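Local coordinates for aromatic-L-amino-acid decarboxylase (Catharanthus roseus, PDB 6EEW), which catalyses the pyridoxal-phosphate-dependent decarboxylation of L-tryptophan to tryptamine and of L-5-hydroxytryptophan to serotonin, at residues A[139-144]-A[154-159]; A[161-166]-A[325-330]; A[43-48]-A[89-94]. All coordinates share one frame; numbering follows the deposited sequence.

Contact 1. Residues A[139-144]-A[154-159]; sequences VMDWLA and MFSGTG
The carboxylate of Asp141 and the ring of Phe155 are the two flat groups where helix 130-146 meets the loop that follows it. Above one face of the carboxylate, set off toward OD1, sits Met154 CB, 3.4 Å from that oxygen; Ser156 OG lies above the same face at the other end. Phe155 CB approaches from the other side. At the carboxylate's outer edge both oxygens use their syn lone pairs: Phe155 N donates to Asp141 OD1 at 2.8 Å and Ser156 N to Asp141 OD2 at 2.9 Å, with an angle of 157° at the hydrogen of the second bond. The Phe155 ring offers Met140 its edge, where CE2 is 4.4 Å from Met140 CB.

Two consecutive peptide N-H groups thus grip one carboxylate as a fork, which holds it edge-on to the loop and limits its rotation. The buried negative charge is probably eased by these donors, by a weak bond from Ser156 OG, and by a long, weak ion pair between OD2 and Arg60 of the second subunit.

Apolar packing lies alongside. Met154 is fully extended beyond CG (chi2 180°), and the chain runs past Ala144, one turn further along the helix from Asp141, whose CB has Met154 CG at 4.0 Å and Met154 CE at 3.9 Å. Within the loop the backbone folds back on itself, Gly159 N donating to Met154 O at 3.1 Å.

As a worked example of a helix side chain capturing the loop that leaves it, the contact fastens the connection from helix 130-146 to strand 160-164, the helix-loop-strand entry into the large-domain sheet of a group II decarboxylase.

Contact 2. Residues A[161-166]-A[325-330]; sequences GVIQNT and LDCTCL
Val162 and Leu330 face each other through a pair of backbone hydrogen bonds, Val162 N to Leu330 O at 2.8 Å and Leu330 N to Val162 O at 2.9 Å. Gln164 and Thr328 form the next hydrogen-bonded pair: Thr328 N donates to Gln164 O at 2.9 Å, from well above the carbonyl plane, whereas the return bond from Gln164 N is weak, bent to 127°. Between them Ile163 and Cys329 make a non-hydrogen-bonded pair, where Ile163 CA sends a CA-H...O contact to Thr328 O.

Apolar contacts divide between the faces. Val162 and Leu330 run alongside each other from the same face of the sheet, with CG1 of the valine 3.9 Å from CD2 of the leucine. On the other face, Ile163 CG2 is 4.4 Å from Cys327 SG, and Met140 and Leu378 close over this side.

Beside and beyond the end of the pairing, contacts of Thr328 and Asp326 with backbone oxygens mix with polar bonds to neighbouring residues. Thr328 holds its CG2 anti to the backbone N, which carries the methyl to 3.3 Å from Thr166 O, while its hydroxyl is bonded to Ser316. Asp326, after a cis peptide, rests its CB 3.4 Å from Asn165 O. Cys327 N bonds to His318, an L-tryptophan-binding residue, and Thr166 OG1 N-caps helix 167-186 through Glu169 N, close to Ser168, a probable cofactor ligand.

This antiparallel pair belongs to the mixed seven-stranded sheet of order 1-7-6-5-4-2-3, with one reversed strand, characteristic of the large domain of fold-type I pyridoxal-phosphate enzymes.

Contact 3. Residues A[43-48]-A[89-94]; sequences KNVETY and MTNWMS
Val45 and Glu46, in backbone of helical torsions at 45-47, lie against a type I beta turn from Asn91 to Ser94, the nearest CA atoms, Glu46 CA and Ser94 CA, being 5.3 Å apart. Asn91 is also the centre of an inverse gamma turn, and the two turns together present its side chain to Val45 and Tyr48.

Val45 carries the packing with both methyls. CG2, anti to the backbone N, reaches 3.7 Å from Asn91 OD1 and 4.0 Å from Ser94 CB; CG1 stands 3.9 Å from Met93 O. The valine and asparagine side chains pass one another head to tail. An alanine here would probably open a gap facing Asn91, Met93 O and Ser94, since both methyls that fill it are lost.

The Asn91 amide is pinned from other quarters: OD1 accepts from Tyr41 OH and ND2 donates to Pro49 O, which settles its flip. Ser94 OG bonds to Asn96 N, and Glu46, whose CB points away from the turn, forms a salt bridge with Arg484.

The same turn carries Trp92, which touches the bound tryptophan and donates through NE1 to Ser128 O of the second subunit.

Tyr48 lies roughly perpendicular to the Asn91 side chain, its ring tilted 48° from the amide plane, with CB 3.9 Å from Asn91 ND2 and OD1 at the ring edge, 4.2 Å from CD2.

Read from the N terminus, the three contacts come in series; none nests in or crosses another. Contact 3 closes first, where the loop between helices 74-85 and 107-119 returns to lie against residues 43-48. Contact 1 follows with the shortest closure, ten residues from helix 130-146 to its outgoing loop. Contact 2 begins directly afterwards and spans the longest interval, 159 residues, joining strand 160-164 to strand 328-332 of the large sheet. Contacts 1 and 2 form one continuous body, for Met140 packs on Val162 and Leu330. Contact 3 stands apart, its centre 26 Å from that of contact 2, yet all three touch the second subunit.

Contact 1. Residues A[139-144]-A[154-159]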
ATOM      1  N   VAL A 139       1.939   0.280  19.274  1.00 42.82           N
ATOM      2  CA  VAL A 139       3.266   0.307  18.659  1.00 46.90           C
ATOM      3  C   VAL A 139       3.635   1.721  18.241  1.00 46.65           C
ATOM      4  O   VAL A 139       4.799   2.131  18.350  1.00 41.77           O
ATOM      5  CB  VAL A 139       3.330  -0.658  17.462  1.00 43.07           C
ATOM      6  CG1 VAL A 139       4.424  -0.215  16.459  1.00 32.16           C
ATOM      7  CG2 VAL A 139       3.559  -2.079  17.939  1.00 49.36           C
ATOM      8  N   MET A 140       2.664   2.492  17.753  1.00 48.11           N
ATOM      9  CA  MET A 140       2.978   3.859  17.368  1.00 47.15           C
ATOM     10  C   MET A 140       3.352   4.700  18.579  1.00 50.97           C
ATOM     11  O   MET A 140       4.247   5.542  18.495  1.00 48.44           O
ATOM     12  CB  MET A 140       1.812   4.483  16.599  1.00 43.49           C
ATOM     13  CG  MET A 140       1.681   3.943  15.181  1.00 47.89           C
ATOM     14  SD  MET A 140       3.104   4.325  14.134  1.00 47.84           S
ATOM     15  CE  MET A 140       2.831   6.040  13.740  1.00 39.69           C
ATOM     16  N   ASP A 141       2.717   4.453  19.727  1.00 52.60           N
ATOM     17  CA  ASP A 141       3.105   5.183  20.932  1.00 46.15           C
ATOM     18  C   ASP A 141       4.478   4.722  21.456  1.00 49.75           C
ATOM     19  O   ASP A 141       5.289   5.545  21.913  1.00 43.79           O
ATOM     20  CB  ASP A 141       2.023   5.022  22.001  1.00 50.20           C
ATOM     21  CG  ASP A 141       0.870   6.024  21.842  1.00 53.99           C
ATOM     22  OD1 ASP A 141       0.817   6.745  20.825  1.00 54.77           O
ATOM     23  OD2 ASP A 141       0.006   6.091  22.746  1.00 54.45           O
ATOM     24  N   TRP A 142       4.766   3.418  21.384  1.00 43.77           N
ATOM     25  CA  TRP A 142       6.106   2.920  21.700  1.00 40.86           C
ATOM     26  C   TRP A 142       7.160   3.650  20.897  1.00 41.72           C
ATOM     27  O   TRP A 142       8.127   4.197  21.439  1.00 44.59           O
ATOM     28  CB  TRP A 142       6.219   1.432  21.378  1.00 31.45           C
ATOM     29  CG  TRP A 142       5.723   0.537  22.422  1.00 33.89           C
ATOM     30  CD1 TRP A 142       4.881   0.853  23.429  1.00 31.06           C
ATOM     31  CD2 TRP A 142       6.021  -0.850  22.554  1.00 29.75           C
ATOM     32  NE1 TRP A 142       4.628  -0.261  24.205  1.00 32.89           N
ATOM     33  CE2 TRP A 142       5.326  -1.320  23.688  1.00 35.13           C
ATOM     34  CE3 TRP A 142       6.824  -1.740  21.835  1.00 32.98           C
ATOM     35  CZ2 TRP A 142       5.405  -2.641  24.122  1.00 32.15           C
ATOM     36  CZ3 TRP A 142       6.906  -3.058  22.262  1.00 34.36           C
ATOM     37  CH2 TRP A 142       6.203  -3.496  23.401  1.00 33.10           C
ATOM     38  N   LEU A 143       6.994   3.632  19.579  1.00 38.17           N
ATOM     39  CA  LEU A 143       7.994   4.227  18.713  1.00 44.73           C
ATOM     40  C   LEU A 143       8.102   5.719  18.960  1.00 47.17           C
ATOM     41  O   LEU A 143       9.207   6.267  19.020  1.00 48.30           O
ATOM     42  CB  LEU A 143       7.655   3.913  17.269  1.00 44.44           C
ATOM     43  CG  LEU A 143       8.819   3.635  16.341  1.00 53.63           C
ATOM     44  CD1 LEU A 143       9.799   2.738  17.025  1.00 55.88           C
ATOM     45  CD2 LEU A 143       8.254   2.946  15.097  1.00 61.57           C
ATOM     46  N   ALA A 144       6.963   6.384  19.160  1.00 50.22           N
ATOM     47  CA  ALA A 144       6.988   7.809  19.445  1.00 41.03           C
ATOM     48  C   ALA A 144       7.832   8.101  20.679  1.00 49.83           C
ATOM     49  O   ALA A 144       8.583   9.087  20.706  1.00 38.72           O
ATOM     50  CB  ALA A 144       5.562   8.321  19.635  1.00 36.63           C
ATOM     51  N   MET A 154       0.963  11.372  20.465  1.00 38.32           N
ATOM     52  CA  MET A 154       0.664  10.040  20.967  1.00 42.09           C
ATOM     53  C   MET A 154      -0.822   9.864  21.209  1.00 42.22           C
ATOM     54  O   MET A 154      -1.519  10.791  21.640  1.00 48.21           O
ATOM     55  CB  MET A 154       1.414   9.750  22.281  1.00 39.81           C
ATOM     56  CG  MET A 154       2.886   9.896  22.161  1.00 48.66           C
ATOM     57  SD  MET A 154       3.753   9.562  23.701  1.00 53.90           S
ATOM     58  CE  MET A 154       5.412   9.968  23.165  1.00 56.72           C
ATOM     59  N   PHE A 155      -1.283   8.637  20.981  1.00 44.03           N
ATOM     60  CA  PHE A 155      -2.661   8.293  21.300  1.00 48.96           C
ATOM     61  C   PHE A 155      -2.910   8.427  22.797  1.00 49.52           C
ATOM     62  O   PHE A 155      -3.977   8.892  23.219  1.00 43.01           O
ATOM     63  CB  PHE A 155      -2.963   6.866  20.825  1.00 44.86           C
ATOM     64  CG  PHE A 155      -3.112   6.731  19.334  1.00 49.29           C
ATOM     65  CD1 PHE A 155      -4.264   7.187  18.689  1.00 50.35           C
ATOM     66  CD2 PHE A 155      -2.105   6.164  18.571  1.00 45.59           C
ATOM     67  CE1 PHE A 155      -4.417   7.064  17.307  1.00 46.40           C
ATOM     68  CE2 PHE A 155      -2.248   6.041  17.195  1.00 47.75           C
ATOM     69  CZ  PHE A 155      -3.414   6.486  16.559  1.00 43.45           C
ATOM     70  N   SER A 156      -1.934   8.019  23.620  1.00 48.91           N
ATOM     71  CA  SER A 156      -2.037   8.231  25.062  1.00 54.31           C
ATOM     72  C   SER A 156      -2.108   9.711  25.424  1.00 59.90           C
ATOM     73  O   SER A 156      -2.614  10.050  26.498  1.00 60.69           O
ATOM     74  CB  SER A 156      -0.854   7.578  25.784  1.00 54.35           C
ATOM     75  OG  SER A 156       0.374   8.091  25.305  1.00 52.67           O
ATOM     76  N   GLY A 157      -1.614  10.594  24.553  1.00 60.79           N
ATOM     77  CA  GLY A 157      -1.767  12.029  24.717  1.00 53.76           C
ATOM     78  C   GLY A 157      -2.881  12.603  23.859  1.00 59.36           C
ATOM     79  O   GLY A 157      -4.030  12.150  23.936  1.00 64.86           O
ATOM     80  N   THR A 158      -2.552  13.570  23.000  1.00 53.18           N
ATOM     81  CA  THR A 158      -3.551  14.271  22.203  1.00 52.65           C
ATOM     82  C   THR A 158      -3.353  14.163  20.701  1.00 50.44           C
ATOM     83  O   THR A 158      -4.100  14.802  19.952  1.00 53.44           O
ATOM     84  CB  THR A 158      -3.571  15.753  22.567  1.00 58.14           C
ATOM     85  OG1 THR A 158      -2.312  16.330  22.195  1.00 59.58           O
ATOM     86  CG2 THR A 158      -3.804  15.926  24.068  1.00 56.95           C
ATOM     87  N   GLY A 159      -2.361  13.416  20.233  1.00 49.20           N
ATOM     88  CA  GLY A 159      -2.157  13.291  18.802  1.00 49.96           C
ATOM     89  C   GLY A 159      -2.389  11.858  18.378  1.00 50.09           C
ATOM     90  O   GLY A 159      -3.176  11.142  19.013  1.00 43.25           O
TER

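Contact 2. Residues A[161-166]-A[325-330]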
ATOM      1  N   GLY A 161      -0.980   8.425  15.385  1.00 39.19           N
ATOM      2  CA  GLY A 161      -0.154   7.948  14.296  1.00 36.43           C
ATOM      3  C   GLY A 161      -0.815   6.802  13.570  1.00 40.06           C
ATOM      4  O   GLY A 161      -1.744   6.160  14.074  1.00 40.79           O
ATOM      5  N   VAL A 162      -0.292   6.536  12.382  1.00 35.92           N
ATOM      6  CA  VAL A 162      -0.763   5.441  11.559  1.00 43.47           C
ATOM      7  C   VAL A 162       0.410   4.893  10.749  1.00 41.12           C
ATOM      8  O   VAL A 162       1.278   5.644  10.295  1.00 43.35           O
ATOM      9  CB  VAL A 162      -1.935   5.906  10.659  1.00 45.57           C
ATOM     10  CG1 VAL A 162      -1.536   7.122   9.795  1.00 42.01           C
ATOM     11  CG2 VAL A 162      -2.414   4.768   9.808  1.00 40.14           C
ATOM     12  N   ILE A 163       0.420   3.580  10.563  1.00 37.41           N
ATOM     13  CA  ILE A 163       1.374   2.915   9.682  1.00 42.28           C
ATOM     14  C   ILE A 163       0.801   2.910   8.272  1.00 52.64           C
ATOM     15  O   ILE A 163      -0.193   2.234   7.997  1.00 58.69           O
ATOM     16  CB  ILE A 163       1.676   1.491  10.158  1.00 43.48           C
ATOM     17  CG1 ILE A 163       2.197   1.519  11.587  1.00 39.79           C
ATOM     18  CG2 ILE A 163       2.638   0.798   9.186  1.00 39.01           C
ATOM     19  CD1 ILE A 163       2.439   0.099  12.185  1.00 51.88           C
ATOM     20  N   GLN A 164       1.416   3.691   7.393  1.00 53.37           N
ATOM     21  CA  GLN A 164       1.145   3.709   5.968  1.00 50.63           C
ATOM     22  C   GLN A 164       2.132   2.793   5.244  1.00 51.99           C
ATOM     23  O   GLN A 164       3.026   2.182   5.844  1.00 50.38           O
ATOM     24  CB  GLN A 164       1.234   5.144   5.446  1.00 50.94           C
ATOM     25  CG  GLN A 164       0.359   6.126   6.203  1.00 55.33           C
ATOM     26  CD  GLN A 164      -1.002   6.292   5.577  1.00 59.12           C
ATOM     27  OE1 GLN A 164      -1.273   5.737   4.516  1.00 68.93           O
ATOM     28  NE2 GLN A 164      -1.872   7.053   6.230  1.00 58.05           N
ATOM     29  N   ASN A 165       1.955   2.689   3.930  1.00 56.79           N
ATOM     30  CA  ASN A 165       2.851   1.886   3.107  1.00 56.68           C
ATOM     31  C   ASN A 165       4.102   2.658   2.711  1.00 53.40           C
ATOM     32  O   ASN A 165       5.203   2.099   2.704  1.00 46.05           O
ATOM     33  CB  ASN A 165       2.125   1.436   1.836  1.00 60.44           C
ATOM     34  CG  ASN A 165       1.089   0.359   2.099  1.00 65.92           C
ATOM     35  OD1 ASN A 165       1.353  -0.613   2.794  1.00 66.40           O
ATOM     36  ND2 ASN A 165      -0.105   0.550   1.567  1.00 72.91           N
ATOM     37  N   THR A 166       3.955   3.933   2.356  1.00 47.40           N
ATOM     38  CA  THR A 166       5.015   4.646   1.665  1.00 42.22           C
ATOM     39  C   THR A 166       5.163   6.032   2.265  1.00 49.50           C
ATOM     40  O   THR A 166       4.325   6.499   3.044  1.00 50.50           O
ATOM     41  CB  THR A 166       4.744   4.787   0.159  1.00 47.55           C
ATOM     42  OG1 THR A 166       3.630   5.666  -0.050  1.00 50.51           O
ATOM     43  CG2 THR A 166       4.427   3.442  -0.470  1.00 48.14           C
ATOM     44  N   LEU A 325       9.809  -4.120   3.244  1.00 48.97           N
ATOM     45  CA  LEU A 325       8.752  -3.396   2.544  1.00 53.54           C
ATOM     46  C   LEU A 325       7.436  -4.141   2.718  1.00 48.20           C
ATOM     47  O   LEU A 325       7.406  -5.370   2.669  1.00 44.20           O
ATOM     48  CB  LEU A 325       9.066  -3.269   1.054  1.00 54.93           C
ATOM     49  CG  LEU A 325       9.979  -2.146   0.560  1.00 52.44           C
ATOM     50  CD1 LEU A 325      11.435  -2.453   0.906  1.00 52.11           C
ATOM     51  CD2 LEU A 325       9.784  -1.913  -0.935  1.00 51.28           C
ATOM     52  N   ASP A 326       6.340  -3.412   2.940  1.00 52.22           N
ATOM     53  CA  ASP A 326       6.291  -1.967   3.122  1.00 49.93           C
ATOM     54  C   ASP A 326       6.160  -1.683   4.593  1.00 46.82           C
ATOM     55  O   ASP A 326       5.651  -2.518   5.347  1.00 46.98           O
ATOM     56  CB  ASP A 326       5.095  -1.321   2.407  1.00 54.85           C
ATOM     57  CG  ASP A 326       5.192  -1.390   0.907  1.00 64.94           C
ATOM     58  OD1 ASP A 326       6.254  -0.999   0.376  1.00 70.91           O
ATOM     59  OD2 ASP A 326       4.199  -1.818   0.263  1.00 65.97           O
ATOM     60  N   CYS A 327       6.605  -0.492   4.998  1.00 45.85           N
ATOM     61  CA  CYS A 327       6.397  -0.030   6.361  1.00 41.85           C
ATOM     62  C   CYS A 327       6.820   1.426   6.494  1.00 46.70           C
ATOM     63  O   CYS A 327       8.018   1.725   6.481  1.00 54.51           O
ATOM     64  CB  CYS A 327       7.167  -0.909   7.347  1.00 47.36           C
ATOM     65  SG  CYS A 327       6.751  -0.629   9.077  1.00 47.94           S
ATOM     66  N   THR A 328       5.850   2.336   6.604  1.00 31.86           N
ATOM     67  CA  THR A 328       6.107   3.746   6.861  1.00 37.12           C
ATOM     68  C   THR A 328       5.263   4.206   8.042  1.00 42.60           C
ATOM     69  O   THR A 328       4.088   3.860   8.130  1.00 47.05           O
ATOM     70  CB  THR A 328       5.814   4.561   5.619  1.00 35.39           C
ATOM     71  OG1 THR A 328       6.848   4.293   4.672  1.00 36.76           O
ATOM     72  CG2 THR A 328       5.761   6.032   5.936  1.00 45.89           C
ATOM     73  N   CYS A 329       5.869   4.917   8.984  1.00 36.72           N
ATOM     74  CA  CYS A 329       5.165   5.429  10.149  1.00 40.08           C
ATOM     75  C   CYS A 329       4.911   6.910   9.974  1.00 44.36           C
ATOM     76  O   CYS A 329       5.811   7.657   9.568  1.00 46.18           O
ATOM     77  CB  CYS A 329       5.962   5.203  11.434  1.00 44.64           C
ATOM     78  SG  CYS A 329       6.335   3.502  11.776  1.00 50.59           S
ATOM     79  N   LEU A 330       3.693   7.329  10.311  1.00 43.97           N
ATOM     80  CA  LEU A 330       3.274   8.716  10.198  1.00 41.64           C
ATOM     81  C   LEU A 330       2.643   9.124  11.515  1.00 43.44           C
ATOM     82  O   LEU A 330       1.787   8.406  12.043  1.00 35.13           O
ATOM     83  CB  LEU A 330       2.275   8.906   9.071  1.00 44.77           C
ATOM     84  CG  LEU A 330       1.563  10.252   8.949  1.00 42.94           C
ATOM     85  CD1 LEU A 330       2.519  11.327   8.442  1.00 33.76           C
ATOM     86  CD2 LEU A 330       0.369  10.087   8.028  1.00 46.08           C
TER

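Contact 3. Residues A[43-48]-A[89-94]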
ATOM      1  N   LYS A  43      21.854 -17.173   2.298  1.00 68.62           N
ATOM      2  CA  LYS A  43      23.180 -17.729   2.526  1.00 74.67           C
ATOM      3  C   LYS A  43      24.090 -17.579   1.312  1.00 72.87           C
ATOM      4  O   LYS A  43      25.317 -17.511   1.470  1.00 75.07           O
ATOM      5  CB  LYS A  43      23.058 -19.208   2.889  1.00 77.73           C
ATOM      6  CG  LYS A  43      24.384 -19.938   3.025  1.00 81.38           C
ATOM      7  CD  LYS A  43      24.158 -21.403   3.363  1.00 88.16           C
ATOM      8  CE  LYS A  43      23.762 -21.604   4.814  1.00 86.92           C
ATOM      9  NZ  LYS A  43      23.747 -23.055   5.176  1.00 81.64           N
ATOM     10  N   ASN A  44      23.525 -17.530   0.108  1.00 64.32           N
ATOM     11  CA  ASN A  44      24.335 -17.561  -1.106  1.00 63.59           C
ATOM     12  C   ASN A  44      24.334 -16.266  -1.914  1.00 62.30           C
ATOM     13  O   ASN A  44      25.033 -16.197  -2.933  1.00 67.20           O
ATOM     14  CB  ASN A  44      23.884 -18.725  -1.996  1.00 61.94           C
ATOM     15  CG  ASN A  44      24.172 -20.095  -1.368  1.00 62.00           C
ATOM     16  OD1 ASN A  44      25.227 -20.318  -0.768  1.00 61.08           O
ATOM     17  ND2 ASN A  44      23.220 -21.014  -1.506  1.00 60.72           N
ATOM     18  N   VAL A  45      23.555 -15.254  -1.524  1.00 57.51           N
ATOM     19  CA  VAL A  45      23.363 -14.097  -2.403  1.00 62.15           C
ATOM     20  C   VAL A  45      24.666 -13.351  -2.666  1.00 66.62           C
ATOM     21  O   VAL A  45      24.857 -12.797  -3.758  1.00 69.49           O
ATOM     22  CB  VAL A  45      22.303 -13.138  -1.817  1.00 52.69           C
ATOM     23  CG1 VAL A  45      22.736 -12.651  -0.441  1.00 48.91           C
ATOM     24  CG2 VAL A  45      22.054 -11.977  -2.769  1.00 48.10           C
ATOM     25  N   GLU A  46      25.568 -13.292  -1.678  1.00 64.26           N
ATOM     26  CA  GLU A  46      26.847 -12.626  -1.906  1.00 64.96           C
ATOM     27  C   GLU A  46      27.557 -13.198  -3.119  1.00 65.67           C
ATOM     28  O   GLU A  46      28.405 -12.525  -3.714  1.00 70.17           O
ATOM     29  CB  GLU A  46      27.746 -12.757  -0.674  1.00 70.84           C
ATOM     30  CG  GLU A  46      29.106 -12.096  -0.833  1.00 78.47           C
ATOM     31  CD  GLU A  46      29.920 -12.095   0.455  1.00 84.14           C
ATOM     32  OE1 GLU A  46      29.366 -12.449   1.519  1.00 86.38           O
ATOM     33  OE2 GLU A  46      31.117 -11.742   0.404  1.00 85.85           O
ATOM     34  N   THR A  47      27.196 -14.415  -3.514  1.00 65.01           N
ATOM     35  CA  THR A  47      27.794 -15.085  -4.656  1.00 68.90           C
ATOM     36  C   THR A  47      27.256 -14.565  -5.982  1.00 71.59           C
ATOM     37  O   THR A  47      27.968 -14.608  -6.992  1.00 73.31           O
ATOM     38  CB  THR A  47      27.544 -16.588  -4.542  1.00 69.55           C
ATOM     39  OG1 THR A  47      28.485 -17.165  -3.622  1.00 63.77           O
ATOM     40  CG2 THR A  47      27.626 -17.265  -5.906  1.00 70.24           C
ATOM     41  N   TYR A  48      26.018 -14.091  -6.009  1.00 69.69           N
ATOM     42  CA  TYR A  48      25.443 -13.664  -7.268  1.00 65.56           C
ATOM     43  C   TYR A  48      25.962 -12.278  -7.637  1.00 66.19           C
ATOM     44  O   TYR A  48      26.353 -11.504  -6.763  1.00 68.57           O
ATOM     45  CB  TYR A  48      23.919 -13.625  -7.183  1.00 67.77           C
ATOM     46  CG  TYR A  48      23.268 -14.862  -6.595  1.00 72.67           C
ATOM     47  CD1 TYR A  48      23.866 -16.109  -6.699  1.00 76.93           C
ATOM     48  CD2 TYR A  48      22.034 -14.781  -5.964  1.00 72.56           C
ATOM     49  CE1 TYR A  48      23.264 -17.235  -6.159  1.00 77.00           C
ATOM     50  CE2 TYR A  48      21.427 -15.897  -5.427  1.00 70.10           C
ATOM     51  CZ  TYR A  48      22.044 -17.122  -5.527  1.00 73.31           C
ATOM     52  OH  TYR A  48      21.437 -18.238  -4.995  1.00 73.01           O
ATOM     53  N   MET A  89      17.152 -10.395 -11.153  1.00 66.34           N
ATOM     54  CA  MET A  89      16.931  -9.510 -10.023  1.00 64.33           C
ATOM     55  C   MET A  89      18.158  -8.647  -9.763  1.00 59.66           C
ATOM     56  O   MET A  89      19.296  -9.095  -9.926  1.00 56.88           O
ATOM     57  CB  MET A  89      16.637 -10.333  -8.766  1.00 62.95           C
ATOM     58  CG  MET A  89      15.389 -11.169  -8.847  1.00 65.66           C
ATOM     59  SD  MET A  89      13.913 -10.164  -8.618  1.00 65.99           S
ATOM     60  CE  MET A  89      14.109  -9.667  -6.909  1.00 69.51           C
ATOM     61  N   THR A  90      17.911  -7.409  -9.325  1.00 60.72           N
ATOM     62  CA  THR A  90      18.934  -6.631  -8.632  1.00 51.66           C
ATOM     63  C   THR A  90      18.884  -7.038  -7.172  1.00 55.78           C
ATOM     64  O   THR A  90      17.840  -6.903  -6.526  1.00 57.19           O
ATOM     65  CB  THR A  90      18.716  -5.124  -8.778  1.00 50.06           C
ATOM     66  OG1 THR A  90      18.955  -4.726 -10.131  1.00 60.32           O
ATOM     67  CG2 THR A  90      19.660  -4.348  -7.875  1.00 51.84           C
ATOM     68  N   ASN A  91      19.998  -7.554  -6.659  1.00 55.16           N
ATOM     69  CA  ASN A  91      19.998  -8.196  -5.348  1.00 58.30           C
ATOM     70  C   ASN A  91      20.147  -7.147  -4.245  1.00 61.16           C
ATOM     71  O   ASN A  91      21.234  -6.869  -3.731  1.00 61.44           O
ATOM     72  CB  ASN A  91      21.078  -9.264  -5.299  1.00 63.12           C
ATOM     73  CG  ASN A  91      20.682 -10.514  -6.075  1.00 58.34           C
ATOM     74  OD1 ASN A  91      19.795 -11.251  -5.644  1.00 51.02           O
ATOM     75  ND2 ASN A  91      21.336 -10.757  -7.215  1.00 55.18           N
ATOM     76  N   TRP A  92      19.007  -6.554  -3.882  1.00 57.39           N
ATOM     77  CA  TRP A  92      18.961  -5.595  -2.788  1.00 53.66           C
ATOM     78  C   TRP A  92      19.448  -6.194  -1.474  1.00 55.89           C
ATOM     79  O   TRP A  92      19.859  -5.446  -0.580  1.00 52.21           O
ATOM     80  CB  TRP A  92      17.538  -5.053  -2.613  1.00 52.63           C
ATOM     81  CG  TRP A  92      17.133  -4.002  -3.616  1.00 52.94           C
ATOM     82  CD1 TRP A  92      16.809  -4.198  -4.926  1.00 52.62           C
ATOM     83  CD2 TRP A  92      17.010  -2.592  -3.380  1.00 52.32           C
ATOM     84  NE1 TRP A  92      16.490  -2.997  -5.521  1.00 52.54           N
ATOM     85  CE2 TRP A  92      16.605  -1.998  -4.592  1.00 55.44           C
ATOM     86  CE3 TRP A  92      17.198  -1.772  -2.260  1.00 46.77           C
ATOM     87  CZ2 TRP A  92      16.395  -0.626  -4.718  1.00 52.72           C
ATOM     88  CZ3 TRP A  92      16.982  -0.411  -2.384  1.00 37.92           C
ATOM     89  CH2 TRP A  92      16.595   0.147  -3.606  1.00 47.82           C
ATOM     90  N   MET A  93      19.382  -7.515  -1.320  1.00 56.66           N
ATOM     91  CA  MET A  93      19.781  -8.179  -0.084  1.00 53.99           C
ATOM     92  C   MET A  93      21.254  -8.561  -0.053  1.00 54.47           C
ATOM     93  O   MET A  93      21.690  -9.171   0.926  1.00 57.21           O
ATOM     94  CB  MET A  93      18.936  -9.435   0.143  1.00 50.12           C
ATOM     95  CG  MET A  93      17.492  -9.157   0.486  1.00 52.11           C
ATOM     96  SD  MET A  93      17.349  -8.060   1.895  1.00 60.19           S
ATOM     97  CE  MET A  93      17.089  -6.494   1.057  1.00 52.34           C
ATOM     98  N   SER A  94      22.005  -8.297  -1.113  1.00 49.56           N
ATOM     99  CA  SER A  94      23.410  -8.667  -1.124  1.00 53.20           C
ATOM    100  C   SER A  94      24.182  -7.792  -0.141  1.00 59.11           C
ATOM    101  O   SER A  94      23.897  -6.597  -0.018  1.00 59.79           O
ATOM    102  CB  SER A  94      24.001  -8.524  -2.523  1.00 61.42           C
ATOM    103  OG  SER A  94      25.394  -8.803  -2.509  1.00 71.37           O
TER